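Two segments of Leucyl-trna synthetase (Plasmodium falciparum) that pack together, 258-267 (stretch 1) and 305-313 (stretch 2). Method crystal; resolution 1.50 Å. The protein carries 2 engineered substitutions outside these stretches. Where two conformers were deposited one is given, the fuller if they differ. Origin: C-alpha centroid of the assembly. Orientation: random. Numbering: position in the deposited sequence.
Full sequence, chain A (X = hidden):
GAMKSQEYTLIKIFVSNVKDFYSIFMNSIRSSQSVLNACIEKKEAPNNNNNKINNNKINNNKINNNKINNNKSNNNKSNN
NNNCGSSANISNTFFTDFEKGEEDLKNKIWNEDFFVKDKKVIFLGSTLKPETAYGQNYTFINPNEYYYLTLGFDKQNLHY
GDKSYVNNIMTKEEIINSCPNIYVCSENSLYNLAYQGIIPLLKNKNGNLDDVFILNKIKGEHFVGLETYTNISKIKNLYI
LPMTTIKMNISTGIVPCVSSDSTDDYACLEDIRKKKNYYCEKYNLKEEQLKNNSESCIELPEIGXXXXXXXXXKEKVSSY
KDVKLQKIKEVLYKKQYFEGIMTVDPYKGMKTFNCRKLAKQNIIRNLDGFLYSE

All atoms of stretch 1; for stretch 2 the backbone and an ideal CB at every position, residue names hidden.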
# COMPACT_ATOMS: atom_id res chain seq x y z
N VAL A 258 -7.53 -7.14 2.46
CA VAL A 258 -8.84 -7.28 3.05
C VAL A 258 -9.23 -8.73 2.96
O VAL A 258 -9.95 -9.12 2.03
CB VAL A 258 -9.94 -6.39 2.43
CG1 VAL A 258 -11.25 -6.46 3.24
CG2 VAL A 258 -9.47 -4.98 2.33
N SER A 259 -8.81 -9.54 3.91
CA SER A 259 -8.91 -10.99 3.78
C SER A 259 -10.33 -11.54 3.82
O SER A 259 -10.60 -12.61 3.27
CB SER A 259 -8.00 -11.72 4.74
OG SER A 259 -8.34 -11.34 6.06
N SER A 260 -11.26 -10.77 4.38
CA SER A 260 -12.66 -11.16 4.39
C SER A 260 -13.29 -11.13 3.02
O SER A 260 -14.13 -11.94 2.77
CB SER A 260 -13.48 -10.25 5.31
OG SER A 260 -13.28 -8.89 5.03
N ASP A 261 -12.89 -10.14 2.23
CA ASP A 261 -13.63 -9.79 1.00
C ASP A 261 -12.90 -10.05 -0.28
O ASP A 261 -13.49 -9.80 -1.40
CB ASP A 261 -13.98 -8.33 1.07
CG ASP A 261 -14.94 -8.02 2.22
OD1 ASP A 261 -15.76 -8.89 2.60
OD2 ASP A 261 -14.92 -6.85 2.67
N SER A 262 -11.70 -10.58 -0.20
CA SER A 262 -10.87 -10.88 -1.37
C SER A 262 -10.26 -12.25 -1.23
O SER A 262 -9.62 -12.55 -0.22
CB SER A 262 -9.78 -9.85 -1.55
OG SER A 262 -8.70 -10.35 -2.32
N THR A 263 -10.47 -13.11 -2.22
CA THR A 263 -9.95 -14.47 -2.18
C THR A 263 -8.43 -14.51 -2.28
O THR A 263 -7.81 -15.36 -1.63
CB THR A 263 -10.61 -15.37 -3.23
OG1 THR A 263 -12.01 -15.41 -2.96
CG2 THR A 263 -10.06 -16.76 -3.18
N ASP A 264 -7.82 -13.62 -3.05
CA ASP A 264 -6.37 -13.63 -3.16
C ASP A 264 -5.76 -13.19 -1.82
O ASP A 264 -4.81 -13.84 -1.34
CB ASP A 264 -5.79 -12.81 -4.32
CG ASP A 264 -6.32 -11.43 -4.41
OD1 ASP A 264 -7.45 -11.14 -3.97
OD2 ASP A 264 -5.58 -10.61 -5.00
N ASP A 265 -6.37 -12.18 -1.20
CA ASP A 265 -5.88 -11.67 0.11
C ASP A 265 -6.03 -12.76 1.13
O ASP A 265 -5.09 -13.05 1.88
CB ASP A 265 -6.69 -10.45 0.55
CG ASP A 265 -6.46 -9.22 -0.35
OD1 ASP A 265 -5.62 -9.35 -1.31
OD2 ASP A 265 -7.08 -8.17 -0.15
N TYR A 266 -7.20 -13.39 1.16
CA TYR A 266 -7.44 -14.52 2.05
C TYR A 266 -6.38 -15.61 1.87
O TYR A 266 -5.82 -16.16 2.85
CB TYR A 266 -8.83 -15.12 1.82
CG TYR A 266 -9.14 -16.16 2.84
CD1 TYR A 266 -9.70 -15.79 4.05
CD2 TYR A 266 -8.81 -17.50 2.64
CE1 TYR A 266 -9.93 -16.75 5.06
CE2 TYR A 266 -9.04 -18.46 3.64
CZ TYR A 266 -9.61 -18.08 4.84
OH TYR A 266 -9.85 -19.00 5.84
N ALA A 267 -6.15 -15.97 0.60
CA ALA A 267 -5.20 -17.03 0.26
C ALA A 267 -3.81 -16.75 0.78
O ALA A 267 -3.15 -17.64 1.32
CB ALA A 267 -5.15 -17.21 -1.25
N UNK A 305 -21.52 -13.00 4.14
CA UNK A 305 -20.31 -12.21 4.15
C UNK A 305 -19.07 -13.14 4.12
O UNK A 305 -19.19 -14.35 3.97
CB UNK A 305 -20.29 -11.30 5.38
N UNK A 306 -17.88 -12.57 4.22
CA UNK A 306 -16.65 -13.37 4.17
C UNK A 306 -16.58 -14.20 2.90
O UNK A 306 -16.22 -15.36 2.92
CB UNK A 306 -16.56 -14.29 5.39
N UNK A 307 -16.91 -13.53 1.81
CA UNK A 307 -16.92 -14.15 0.52
C UNK A 307 -15.52 -14.55 0.00
O UNK A 307 -15.40 -15.46 -0.84
CB UNK A 307 -17.59 -13.20 -0.47
N UNK A 308 -14.47 -13.90 0.49
CA UNK A 308 -13.12 -14.27 0.12
C UNK A 308 -12.81 -15.70 0.51
O UNK A 308 -12.29 -16.47 -0.28
CB UNK A 308 -12.11 -13.32 0.77
N UNK A 309 -13.11 -16.04 1.78
CA UNK A 309 -12.97 -17.39 2.29
C UNK A 309 -13.92 -18.35 1.54
O UNK A 309 -13.54 -19.45 1.18
CB UNK A 309 -13.25 -17.42 3.79
N UNK A 310 -15.17 -17.93 1.37
CA UNK A 310 -16.17 -18.78 0.70
C UNK A 310 -15.67 -19.27 -0.68
O UNK A 310 -15.76 -20.45 -0.96
CB UNK A 310 -17.48 -18.01 0.53
N UNK A 311 -15.14 -18.37 -1.51
CA UNK A 311 -14.61 -18.76 -2.85
C UNK A 311 -13.25 -19.47 -2.82
O UNK A 311 -12.98 -20.32 -3.66
CB UNK A 311 -14.48 -17.51 -3.73
N UNK A 312 -12.41 -19.12 -1.83
CA UNK A 312 -11.19 -19.89 -1.57
C UNK A 312 -11.53 -21.37 -1.39
O UNK A 312 -10.95 -22.24 -2.05
CB UNK A 312 -10.47 -19.36 -0.33
N UNK A 313 -12.51 -21.65 -0.54
CA UNK A 313 -12.90 -23.03 -0.21
C UNK A 313 -13.66 -23.73 -1.31
O UNK A 313 -13.35 -24.89 -1.62
CB UNK A 313 -13.75 -23.04 1.06

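At position 305 the ideal CB has nothing of stretch 1 within 5.5 Å, so the contact sets no preference. The deposited residue is Asn 305.

Position 306 has phi/psi 56/45, a left-handed backbone that asparagine and glycine tolerate best. It immediately precedes a helix, where small polar side chains are common. Its CB points away from stretch 1, leaving a longer side chain to curl back. Asn 306 does so with chi1 m: OD1 lies 3.2 Å from Ser 260 CB. The side chain makes no capping bond; ND2 instead gives a weak hydrogen bond to Asn 305 OD1 (3.1 Å).

Position 307 opens the helix. With CB sideways, 4.9 Å from Ser 260 O, and no side-chain atom of stretch 1 close by, a small polar residue such as serine, threonine or aspartate would suit. Thr 307 N donates to the O of water 2 (2.9 Å), which donates to Asp 261 OD1 (2.7 Å).

Position 308 is the most restrictive. The ideal CB points toward stretch 1, 2.8 Å from Ser 262 O, a clash, and 3.0 Å from Ser 259 O. Helical phi/psi (-60/-50) would admit any residue, so the restriction is steric and glycine is expected. Gly 308 lets the backbones touch: its N donates to Ser 260 O (3.0 Å, 154°), and its O accepts from Thr 263 OG1 (2.9 Å).

At 309 the ideal CB is 3.6 Å from Tyr 266 CE1, favouring a side chain with an aliphatic stem; lysine, arginine, glutamate or leucine could serve. In Lys 309, CB sits over one face of the Tyr 266 ring, 3.9 Å from the centroid and 22° off its normal, a CH-pi contact. The extended chain passes Tyr 266 OH (3.5 Å from CD).

Position 310 points away and accepts many residues; it is Tyr 310.

At 311 CB is sideways, its ideal position 3.3 Å from Thr 263 OG1; long or aromatic side chains that lead outward past Thr 263 would suit. It is Tyr 311, with CB 3.5 Å from Thr 263 OG1.

Position 312 points toward stretch 1, with ideal CB 3.9 Å from both Thr 263 CG2 and Tyr 266 CD2. Large apolar or aromatic residues fit. Tyr 312 places its ring obliquely to Tyr 266 (centroids 5.0 Å, planes 59°), and its CE1 reaches Ala 267 CB (3.7 Å).

Position 313 is unconstrained by stretch 1; it is Glu 313, whose OE2 forms a long salt bridge with Lys 309 NZ (3.9 Å).

Stretch 2, residues 305-313: NNTGKYYYE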
# COMPACT_ATOMS: atom_id res chain seq x y z
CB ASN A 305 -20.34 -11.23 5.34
CG ASN A 305 -20.30 -11.91 6.68
OD1 ASN A 305 -20.05 -13.10 6.80
ND2 ASN A 305 -20.56 -11.13 7.72
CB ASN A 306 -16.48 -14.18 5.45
CG ASN A 306 -16.15 -13.27 6.59
OD1 ASN A 306 -15.10 -12.66 6.57
ND2 ASN A 306 -17.06 -13.12 7.53
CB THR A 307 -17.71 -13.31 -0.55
OG1 THR A 307 -17.10 -12.05 -0.75
CG2 THR A 307 -19.14 -13.08 -0.10
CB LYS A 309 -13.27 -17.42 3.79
CG LYS A 309 -13.09 -18.78 4.45
CD LYS A 309 -13.35 -18.75 5.95
CE LYS A 309 -13.40 -20.18 6.43
NZ LYS A 309 -13.67 -20.37 7.87
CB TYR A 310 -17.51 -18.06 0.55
CG TYR A 310 -18.57 -18.90 -0.11
CD1 TYR A 310 -19.39 -19.74 0.64
CD2 TYR A 310 -18.75 -18.87 -1.50
CE1 TYR A 310 -20.36 -20.54 0.03
CE2 TYR A 310 -19.72 -19.64 -2.11
CZ TYR A 310 -20.51 -20.48 -1.34
OH TYR A 310 -21.47 -21.23 -1.98
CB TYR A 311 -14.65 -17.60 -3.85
CG TYR A 311 -16.08 -17.33 -4.23
CD1 TYR A 311 -16.75 -18.15 -5.17
CD2 TYR A 311 -16.81 -16.33 -3.60
CE1 TYR A 311 -18.09 -17.93 -5.50
CE2 TYR A 311 -18.16 -16.09 -3.95
CZ TYR A 311 -18.80 -16.90 -4.88
OH TYR A 311 -20.14 -16.67 -5.21
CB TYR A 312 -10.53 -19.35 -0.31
CG TYR A 312 -9.25 -20.02 0.08
CD1 TYR A 312 -8.05 -19.71 -0.58
CD2 TYR A 312 -9.22 -20.95 1.13
CE1 TYR A 312 -6.85 -20.31 -0.21
CE2 TYR A 312 -8.02 -21.56 1.51
CZ TYR A 312 -6.85 -21.23 0.84
OH TYR A 312 -5.68 -21.80 1.20
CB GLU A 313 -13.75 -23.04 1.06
CG GLU A 313 -12.99 -22.63 2.31
CD GLU A 313 -13.89 -22.55 3.52
OE1 GLU A 313 -15.13 -22.42 3.31
OE2 GLU A 313 -13.38 -22.62 4.68
O HOH W 1 -13.23 -14.39 3.90
O HOH W 2 -17.41 -10.67 1.46
O HOH W 3 -3.62 -20.27 0.56
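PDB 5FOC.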